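Local coordinates for HAD superfamily hydrolase (Brucella suis biovar 1, PDB 6NQ4), which probably acts as a phosphatase of the haloacid dehalogenase-like hydrolase superfamily, at residues K67-T75 / A224-R232; D183-W194 / V269-G278. All coordinates share one frame; numbering follows the deposited sequence. Where two conformers were deposited one is given.

Contact 1 (K67-T75 / A224-R232); sequences KGVTIILVT and ALRAVESIR. With PO4 (phosphate ion), chain G.
A helix laid against the parallel sheet of the Rossmann-like HAD core brings Ile72 of strand 70-75 onto Ala224, Ala227, Val228 and Ile231 of helix 218-232. The axes of strand 70-75 and of residues 224-232 run nearly antiparallel (156°) and come within 9.1 Å of each other. Ile72 is the hub: its CG1, anti to the carbonyl carbon (chi1 -47°), meets Val228 CG2, while Ile72 CD1 lies beside Ile231 CD1 at 3.9 Å. Nearer the strand's C-terminal end, Val74 CG2 packs on Ala224 CB at 3.8 Å. Such packing of apolar strand residues on a helix is how an alpha/beta sandwich covers one face of its sheet; Phe40 of the adjoining strand 38-41 also meets Ala224 and Val228. At the other end the chemistry turns polar. Arg232, its chain bent at chi3 (70°), places NH1 between two acceptors, Gly68 O and Thr70 OG1, each 2.9 Å away. The hydroxyl lies in the guanidinium plane and the carbonyl is tilted from it, and a water joins NH2 to the same Gly68 O. Gly68, with positive phi, closes the preceding helix 55-66 in a Schellman motif. Thr75, at the strand's far end, hydrogen-bonds through OG1 (2.7 Å to O2) a phosphate ion, probably taken up from the crystallisation liquor and also held by Trp44, Asn76 and Lys215.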
loop_
_atom_site.group_PDB
_atom_site.type_symbol
_atom_site.label_atom_id
_atom_site.label_comp_id
_atom_site.label_asym_id
_atom_site.label_seq_id
_atom_site.Cartn_x
_atom_site.Cartn_y
_atom_site.Cartn_z
ATOM N N LYS A 67 8.448 9.566 -22.348
ATOM C CA LYS A 67 9.712 10.282 -22.254
ATOM C C LYS A 67 10.777 9.473 -21.515
ATOM O O LYS A 67 11.758 10.042 -21.030
ATOM C CB LYS A 67 9.505 11.659 -21.618
ATOM C CG LYS A 67 8.512 12.557 -22.370
ATOM C CD LYS A 67 8.513 13.979 -21.810
ATOM C CE LYS A 67 7.212 14.302 -21.087
ATOM N NZ LYS A 67 7.268 15.613 -20.369
ATOM N N GLY A 68 10.589 8.157 -21.410
ATOM C CA GLY A 68 11.602 7.261 -20.885
ATOM C C GLY A 68 11.652 7.124 -19.380
ATOM O O GLY A 68 12.652 6.618 -18.855
ATOM N N VAL A 69 10.629 7.578 -18.664
ATOM C CA VAL A 69 10.591 7.451 -17.214
ATOM C C VAL A 69 9.929 6.119 -16.871
ATOM O O VAL A 69 8.834 5.816 -17.353
ATOM C CB VAL A 69 9.834 8.635 -16.583
ATOM C CG1 VAL A 69 9.779 8.498 -15.057
ATOM C CG2 VAL A 69 10.484 9.957 -16.970
ATOM N N THR A 70 10.597 5.308 -16.052
ATOM C CA THR A 70 10.022 4.033 -15.620
ATOM C C THR A 70 9.013 4.280 -14.499
ATOM O O THR A 70 9.303 5.017 -13.552
ATOM C CB THR A 70 11.132 3.093 -15.138
ATOM O OG1 THR A 70 12.068 2.906 -16.200
ATOM C CG2 THR A 70 10.578 1.726 -14.740
ATOM N N ILE A 71 7.830 3.661 -14.596
ATOM C CA ILE A 71 6.758 3.852 -13.615
ATOM C C ILE A 71 6.553 2.550 -12.848
ATOM O O ILE A 71 6.142 1.536 -13.424
ATOM C CB ILE A 71 5.431 4.250 -14.280
ATOM C CG1 ILE A 71 5.570 5.515 -15.130
ATOM C CG2 ILE A 71 4.342 4.436 -13.216
ATOM C CD1 ILE A 71 6.067 6.716 -14.401
ATOM N N ILE A 72 6.787 2.588 -11.542
ATOM C CA ILE A 72 6.403 1.500 -10.656
ATOM C C ILE A 72 5.218 1.995 -9.850
ATOM O O ILE A 72 5.343 2.976 -9.113
ATOM C CB ILE A 72 7.542 1.094 -9.703
ATOM C CG1 ILE A 72 8.877 0.944 -10.439
ATOM C CG2 ILE A 72 7.153 -0.179 -8.924
ATOM C CD1 ILE A 72 8.945 -0.143 -11.500
ATOM N N LEU A 73 4.086 1.304 -9.946
ATOM C CA LEU A 73 2.980 1.613 -9.050
ATOM C C LEU A 73 3.226 0.866 -7.745
ATOM O O LEU A 73 3.448 -0.349 -7.755
ATOM C CB LEU A 73 1.651 1.206 -9.674
ATOM C CG LEU A 73 1.340 1.897 -11.006
ATOM C CD1 LEU A 73 -0.032 1.460 -11.511
ATOM C CD2 LEU A 73 1.406 3.404 -10.840
ATOM N N VAL A 74 3.259 1.588 -6.630
ATOM C CA VAL A 74 3.614 1.027 -5.334
ATOM C C VAL A 74 2.417 1.264 -4.419
ATOM O O VAL A 74 2.078 2.419 -4.118
ATOM C CB VAL A 74 4.886 1.682 -4.771
ATOM C CG1 VAL A 74 5.256 1.077 -3.414
ATOM C CG2 VAL A 74 6.061 1.550 -5.771
ATOM N N THR A 75 1.762 0.188 -3.998
ATOM C CA THR A 75 0.492 0.283 -3.301
ATOM C C THR A 75 0.493 -0.595 -2.062
ATOM O O THR A 75 1.088 -1.670 -2.046
ATOM C CB THR A 75 -0.674 -0.152 -4.235
ATOM O OG1 THR A 75 -1.901 -0.204 -3.499
ATOM C CG2 THR A 75 -0.430 -1.523 -4.853
ATOM N N ALA A 224 10.468 -2.195 -4.935
ATOM C CA ALA A 224 10.278 -1.272 -6.050
ATOM C C ALA A 224 11.614 -0.895 -6.693
ATOM O O ALA A 224 11.708 -0.782 -7.922
ATOM C CB ALA A 224 9.528 -0.020 -5.577
ATOM N N LEU A 225 12.660 -0.698 -5.878
ATOM C CA LEU A 225 13.978 -0.396 -6.427
ATOM C C LEU A 225 14.526 -1.575 -7.227
ATOM O O LEU A 225 15.083 -1.377 -8.311
ATOM C CB LEU A 225 14.936 0.018 -5.308
ATOM C CG LEU A 225 16.356 0.433 -5.708
ATOM C CD1 LEU A 225 16.284 1.581 -6.697
ATOM C CD2 LEU A 225 17.169 0.815 -4.473
ATOM N N ARG A 226 14.365 -2.809 -6.729
ATOM C CA ARG A 226 14.816 -3.951 -7.523
ATOM C C ARG A 226 14.090 -4.006 -8.858
ATOM O O ARG A 226 14.688 -4.342 -9.887
ATOM C CB ARG A 226 14.625 -5.263 -6.767
ATOM C CG ARG A 226 15.613 -5.492 -5.644
ATOM C CD ARG A 226 15.489 -6.902 -5.106
ATOM N NE ARG A 226 14.201 -7.179 -4.479
ATOM C CZ ARG A 226 13.911 -6.888 -3.211
ATOM N NH1 ARG A 226 14.810 -6.290 -2.441
ATOM N NH2 ARG A 226 12.732 -7.206 -2.711
ATOM N N ALA A 227 12.806 -3.650 -8.865
ATOM C CA ALA A 227 12.033 -3.667 -10.102
ATOM C C ALA A 227 12.562 -2.644 -11.104
ATOM O O ALA A 227 12.754 -2.973 -12.280
ATOM C CB ALA A 227 10.545 -3.461 -9.797
ATOM N N VAL A 228 12.816 -1.402 -10.662
ATOM C CA VAL A 228 13.357 -0.374 -11.556
ATOM C C VAL A 228 14.721 -0.786 -12.088
ATOM O O VAL A 228 15.040 -0.587 -13.265
ATOM C CB VAL A 228 13.466 0.978 -10.830
ATOM C CG1 VAL A 228 14.133 2.002 -11.754
ATOM C CG2 VAL A 228 12.140 1.466 -10.383
ATOM N N GLU A 229 15.575 -1.309 -11.198
ATOM C CA GLU A 229 16.937 -1.616 -11.615
ATOM C C GLU A 229 16.946 -2.748 -12.623
ATOM O O GLU A 229 17.743 -2.738 -13.577
ATOM C CB GLU A 229 17.811 -1.905 -10.395
ATOM C CG GLU A 229 18.017 -0.640 -9.568
ATOM C CD GLU A 229 18.993 -0.794 -8.435
ATOM O OE1 GLU A 229 19.099 -1.914 -7.876
ATOM O OE2 GLU A 229 19.643 0.223 -8.095
ATOM N N SER A 230 16.037 -3.701 -12.468
ATOM C CA SER A 230 15.938 -4.754 -13.467
ATOM C C SER A 230 15.414 -4.208 -14.791
ATOM O O SER A 230 15.944 -4.545 -15.852
ATOM C CB SER A 230 15.065 -5.898 -12.958
ATOM O OG SER A 230 15.045 -6.944 -13.913
ATOM N N ILE A 231 14.384 -3.353 -14.742
ATOM C CA ILE A 231 13.810 -2.780 -15.958
ATOM C C ILE A 231 14.830 -1.916 -16.689
ATOM O O ILE A 231 14.968 -1.998 -17.913
ATOM C CB ILE A 231 12.526 -1.992 -15.628
ATOM C CG1 ILE A 231 11.410 -2.956 -15.231
ATOM C CG2 ILE A 231 12.095 -1.115 -16.811
ATOM C CD1 ILE A 231 10.330 -2.305 -14.445
ATOM N N ARG A 232 15.578 -1.093 -15.952
ATOM C CA ARG A 232 16.471 -0.128 -16.580
ATOM C C ARG A 232 17.862 -0.684 -16.857
ATOM O O ARG A 232 18.641 -0.043 -17.573
ATOM C CB ARG A 232 16.522 1.171 -15.764
ATOM C CG ARG A 232 15.162 1.894 -15.718
ATOM C CD ARG A 232 15.243 3.280 -15.091
ATOM N NE ARG A 232 15.959 4.220 -15.946
ATOM C CZ ARG A 232 15.401 4.879 -16.957
ATOM N NH1 ARG A 232 14.119 4.689 -17.254
ATOM N NH2 ARG A 232 16.128 5.721 -17.679
HETATM P P PO4 G . -2.408 2.806 -1.609
HETATM O O1 PO4 G . -2.726 4.297 -1.510
HETATM O O2 PO4 G . -2.608 2.313 -3.031
HETATM O O3 PO4 G . -3.523 2.247 -0.704
HETATM O O4 PO4 G . -1.060 2.500 -1.003
HETATM O O HOH W 1 15.311 6.512 -20.267
#

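Contact 2 (D183-W194 / V269-G278). With EDO (1,2-ethanediol), chain F; EDO (1,2-ethanediol), chain C.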
loop_
_atom_site.group_PDB
_atom_site.type_symbol
_atom_site.label_atom_id
_atom_site.label_comp_id
_atom_site.label_asym_id
_atom_site.label_seq_id
_atom_site.Cartn_x
_atom_site.Cartn_y
_atom_site.Cartn_z
ATOM N N ASP A 183 -2.250 0.591 5.737
ATOM C CA ASP A 183 -3.223 1.689 5.722
ATOM C C ASP A 183 -4.256 1.487 6.832
ATOM O O ASP A 183 -4.640 0.359 7.146
ATOM C CB ASP A 183 -3.998 1.717 4.394
ATOM C CG ASP A 183 -3.144 2.113 3.173
ATOM O OD1 ASP A 183 -1.965 2.491 3.324
ATOM O OD2 ASP A 183 -3.696 2.043 2.040
ATOM N N ILE A 184 -4.725 2.597 7.423
ATOM C CA ILE A 184 -5.807 2.515 8.402
ATOM C C ILE A 184 -7.161 2.455 7.706
ATOM O O ILE A 184 -8.024 1.637 8.053
ATOM C CB ILE A 184 -5.733 3.707 9.371
ATOM C CG1 ILE A 184 -4.361 3.771 10.038
ATOM C CG2 ILE A 184 -6.907 3.658 10.384
ATOM C CD1 ILE A 184 -3.971 2.502 10.725
ATOM N N MET A 185 -7.372 3.332 6.732
ATOM C CA MET A 185 -8.577 3.330 5.905
ATOM C C MET A 185 -8.155 3.470 4.457
ATOM O O MET A 185 -7.015 3.833 4.152
ATOM C CB MET A 185 -9.546 4.482 6.239
ATOM C CG MET A 185 -9.953 4.528 7.703
ATOM S SD MET A 185 -11.449 5.502 7.991
ATOM C CE MET A 185 -12.685 4.224 7.665
ATOM N N VAL A 186 -9.096 3.175 3.564
ATOM C CA VAL A 186 -8.924 3.387 2.133
ATOM C C VAL A 186 -10.253 3.855 1.567
ATOM O O VAL A 186 -11.323 3.546 2.101
ATOM C CB VAL A 186 -8.443 2.091 1.420
ATOM C CG1 VAL A 186 -9.536 1.029 1.407
ATOM C CG2 VAL A 186 -7.929 2.367 -0.006
ATOM N N GLU A 187 -10.189 4.607 0.487
ATOM C CA GLU A 187 -11.423 4.970 -0.185
ATOM C C GLU A 187 -11.930 3.811 -1.038
ATOM O O GLU A 187 -11.162 2.960 -1.518
ATOM C CB GLU A 187 -11.235 6.223 -1.035
ATOM C CG GLU A 187 -10.171 6.073 -2.102
ATOM C CD GLU A 187 -8.821 6.550 -1.617
ATOM O OE1 GLU A 187 -8.025 5.706 -1.114
ATOM O OE2 GLU A 187 -8.575 7.788 -1.722
ATOM N N ARG A 188 -13.234 3.767 -1.199
ATOM C CA ARG A 188 -13.883 2.852 -2.136
ATOM C C ARG A 188 -15.037 3.648 -2.726
ATOM O O ARG A 188 -16.102 3.770 -2.106
ATOM C CB ARG A 188 -14.361 1.576 -1.453
ATOM C CG ARG A 188 -14.740 0.484 -2.467
ATOM C CD ARG A 188 -15.042 -0.833 -1.749
ATOM N NE ARG A 188 -13.827 -1.420 -1.197
ATOM C CZ ARG A 188 -13.810 -2.301 -0.201
ATOM N NH1 ARG A 188 -14.945 -2.701 0.346
ATOM N NH2 ARG A 188 -12.658 -2.778 0.243
ATOM N N GLY A 189 -14.794 4.253 -3.886
ATOM C CA GLY A 189 -15.698 5.249 -4.394
ATOM C C GLY A 189 -15.885 6.314 -3.334
ATOM O O GLY A 189 -14.912 6.840 -2.784
ATOM N N PRO A 190 -17.143 6.600 -2.979
ATOM C CA PRO A 190 -17.424 7.643 -1.986
ATOM C C PRO A 190 -17.232 7.202 -0.547
ATOM O O PRO A 190 -17.313 8.055 0.346
ATOM C CB PRO A 190 -18.910 7.951 -2.236
ATOM C CG PRO A 190 -19.466 6.606 -2.631
ATOM C CD PRO A 190 -18.381 6.009 -3.517
ATOM N N ARG A 191 -17.021 5.914 -0.292
ATOM C CA ARG A 191 -16.962 5.385 1.063
ATOM C C ARG A 191 -15.524 5.371 1.588
ATOM O O ARG A 191 -14.553 5.366 0.820
ATOM C CB ARG A 191 -17.540 3.960 1.092
ATOM C CG ARG A 191 -19.045 3.913 0.800
ATOM C CD ARG A 191 -19.688 2.513 0.914
ATOM N NE ARG A 191 -18.999 1.483 0.127
ATOM C CZ ARG A 191 -19.001 1.406 -1.201
ATOM N NH1 ARG A 191 -19.660 2.299 -1.933
ATOM N NH2 ARG A 191 -18.333 0.431 -1.801
ATOM N N LEU A 192 -15.395 5.358 2.917
ATOM C CA LEU A 192 -14.140 5.044 3.601
ATOM C C LEU A 192 -14.280 3.677 4.252
ATOM O O LEU A 192 -15.296 3.398 4.911
ATOM C CB LEU A 192 -13.782 6.107 4.649
ATOM C CG LEU A 192 -13.343 7.446 4.049
ATOM C CD1 LEU A 192 -13.393 8.570 5.075
ATOM C CD2 LEU A 192 -11.945 7.289 3.506
ATOM N N ILE A 193 -13.279 2.823 4.040
ATOM C CA ILE A 193 -13.306 1.420 4.429
ATOM C C ILE A 193 -12.125 1.148 5.352
ATOM O O ILE A 193 -10.990 1.533 5.046
ATOM C CB ILE A 193 -13.191 0.546 3.166
ATOM C CG1 ILE A 193 -14.299 0.881 2.157
ATOM C CG2 ILE A 193 -13.193 -0.922 3.523
ATOM C CD1 ILE A 193 -15.690 0.560 2.644
ATOM N N TRP A 194 -12.378 0.422 6.441
ATOM C CA TRP A 194 -11.308 0.063 7.363
ATOM C C TRP A 194 -10.400 -0.993 6.741
ATOM O O TRP A 194 -10.876 -1.910 6.066
ATOM C CB TRP A 194 -11.902 -0.509 8.651
ATOM C CG TRP A 194 -12.654 0.506 9.442
ATOM C CD1 TRP A 194 -14.009 0.573 9.610
ATOM C CD2 TRP A 194 -12.100 1.605 10.164
ATOM N NE1 TRP A 194 -14.331 1.659 10.384
ATOM C CE2 TRP A 194 -13.179 2.303 10.755
ATOM C CE3 TRP A 194 -10.802 2.072 10.368
ATOM C CZ2 TRP A 194 -12.997 3.453 11.531
ATOM C CZ3 TRP A 194 -10.622 3.212 11.143
ATOM C CH2 TRP A 194 -11.713 3.887 11.719
ATOM N N VAL A 269 -7.846 12.160 -0.784
ATOM C CA VAL A 269 -8.592 11.869 0.434
ATOM C C VAL A 269 -7.650 11.743 1.621
ATOM O O VAL A 269 -8.027 12.046 2.761
ATOM C CB VAL A 269 -9.446 10.598 0.248
ATOM C CG1 VAL A 269 -10.142 10.213 1.542
ATOM C CG2 VAL A 269 -10.451 10.789 -0.880
ATOM N N HIS A 270 -6.415 11.297 1.392
ATOM C CA HIS A 270 -5.501 10.991 2.491
ATOM C C HIS A 270 -6.077 9.911 3.400
ATOM O O HIS A 270 -5.905 9.963 4.619
ATOM C CB HIS A 270 -5.093 12.235 3.295
ATOM C CG HIS A 270 -4.897 13.459 2.462
ATOM N ND1 HIS A 270 -3.969 13.535 1.446
ATOM C CD2 HIS A 270 -5.508 14.666 2.505
ATOM C CE1 HIS A 270 -4.024 14.732 0.890
ATOM N NE2 HIS A 270 -4.948 15.440 1.519
ATOM N N ALA A 271 -6.744 8.913 2.788
ATOM C CA ALA A 271 -7.419 7.875 3.565
ATOM C C ALA A 271 -6.460 7.159 4.509
ATOM O O ALA A 271 -6.836 6.793 5.628
ATOM C CB ALA A 271 -8.118 6.882 2.633
ATOM N N ALA A 272 -5.215 6.930 4.075
ATOM C CA ALA A 272 -4.262 6.232 4.927
ATOM C C ALA A 272 -3.902 7.014 6.184
ATOM O O ALA A 272 -3.370 6.425 7.134
ATOM C CB ALA A 272 -2.980 5.908 4.144
ATOM N N ASP A 273 -4.182 8.318 6.218
ATOM C CA ASP A 273 -3.862 9.180 7.353
ATOM C C ASP A 273 -5.015 9.321 8.344
ATOM O O ASP A 273 -4.863 10.034 9.342
ATOM C CB ASP A 273 -3.487 10.584 6.860
ATOM C CG ASP A 273 -2.177 10.618 6.099
ATOM O OD1 ASP A 273 -1.259 9.833 6.434
ATOM O OD2 ASP A 273 -2.060 11.453 5.176
ATOM N N TYR A 274 -6.161 8.695 8.081
ATOM C CA TYR A 274 -7.274 8.728 9.025
ATOM C C TYR A 274 -6.933 7.908 10.268
ATOM O O TYR A 274 -6.161 6.948 10.217
ATOM C CB TYR A 274 -8.556 8.197 8.367
ATOM C CG TYR A 274 -9.343 9.239 7.587
ATOM C CD1 TYR A 274 -8.853 9.774 6.397
ATOM C CD2 TYR A 274 -10.597 9.672 8.030
ATOM C CE1 TYR A 274 -9.575 10.725 5.680
ATOM C CE2 TYR A 274 -11.325 10.630 7.323
ATOM C CZ TYR A 274 -10.810 11.147 6.146
ATOM O OH TYR A 274 -11.517 12.090 5.432
ATOM N N ALA A 275 -7.493 8.313 11.400
ATOM C CA ALA A 275 -7.276 7.619 12.660
ATOM C C ALA A 275 -8.328 6.522 12.856
ATOM O O ALA A 275 -9.333 6.454 12.146
ATOM C CB ALA A 275 -7.305 8.614 13.822
ATOM N N VAL A 276 -8.087 5.660 13.849
ATOM C CA VAL A 276 -9.000 4.561 14.161
ATOM C C VAL A 276 -10.350 5.035 14.692
ATOM O O VAL A 276 -11.309 4.254 14.724
ATOM C CB VAL A 276 -8.282 3.518 15.053
ATOM C CG1 VAL A 276 -9.227 2.397 15.496
ATOM C CG2 VAL A 276 -7.099 2.930 14.306
ATOM N N ASN A 277 -10.472 6.301 15.078
ATOM C CA ASN A 277 -11.780 6.862 15.396
ATOM C C ASN A 277 -12.461 7.499 14.190
ATOM O O ASN A 277 -13.529 8.098 14.340
ATOM C CB ASN A 277 -11.682 7.856 16.558
ATOM C CG ASN A 277 -10.958 9.132 16.180
ATOM O OD1 ASN A 277 -10.291 9.206 15.145
ATOM N ND2 ASN A 277 -11.086 10.151 17.028
ATOM N N GLY A 278 -11.869 7.390 13.004
ATOM C CA GLY A 278 -12.457 7.955 11.810
ATOM C C GLY A 278 -12.171 9.421 11.569
ATOM O O GLY A 278 -12.750 9.999 10.638
HETATM C C1 EDO F . -17.522 -0.131 7.100
HETATM O O1 EDO F . -17.528 -0.194 8.533
HETATM C C2 EDO F . -16.196 0.466 6.645
HETATM O O2 EDO F . -15.138 -0.521 6.723
HETATM C C1 EDO C . -6.075 -0.955 -0.902
HETATM O O1 EDO C . -6.742 -2.067 -0.283
HETATM C C2 EDO C . -5.006 -0.414 0.042
HETATM O O2 EDO C . -5.585 0.110 1.261
HETATM O O HOH W 2 -6.537 8.379 -0.211
#
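Asp183 meets Ala272 through its carboxylate, OD1 lying 3.7 Å from the methyl CB; OD1 is also hydrogen-bonded to Asn76, and OD2 accepts a bond from an ethanediol. Ile184 follows, with its CB 3.4 Å from Tyr274 O and its CG2 against Val276 CG2, the two side chains crossing at about a right angle. The thioether of Met185 comes obliquely to the Tyr274 ring, a Met-aromatic contact with SD 5.0 Å from the ring centroid, while its CE covers one face of the Trp194 indole. Val186 offers its backbone: CA packs on Ala271 CB. At Glu187 the chain, bent at chi2 (-93°), carries the carboxylate back alongside Val269, and OE2 accepts a 2.6 Å bond from a water that in turn accepts from Ala271 N. Beyond the type II' turn of this beta hairpin, Leu192 splits its branches, CD2 reaching Ala271 and Val269 while CD1 sits over the Tyr274 face in a CH-pi contact, 4.1 Å from the centroid. Trp194 ends the second strand with CH2 3.1 Å from Val276 O, and Gly278 N and Ala275 O near the ring's edge. The hairpin thus packs on the loop after core strand 261-265, with Asp183 beside the phosphate-binding region. Met185 O faces Ala271 O, two acceptors 3.3 Å apart, and buried Met185 N has no partner in the model; largely apolar, water-relayed contact suggests that surface fit, more than polar pairing, joins hairpin and loop.

Overall arrangement
Contact 1 is buried and joins regular elements, a sheet strand and its covering helix, with aliphatic packing finished by direct arginine bonds at one end. Contact 2 is only partly buried and joins a hairpin to a loop; it mixes aliphatic packing with aromatic rings, a thioether and a water bridge. The centres of contact 1 and contact 2 are 27 Å apart, on opposite sides of the chain's centre. The nearest atoms of contact 1 and contact 2 are nevertheless about 6 Å apart, without touching. Both reach the phosphate neighbourhood: Thr75 of contact 1 bonds the ion, and Asp183 of contact 2 lies close to it. Along the sequence their segments alternate.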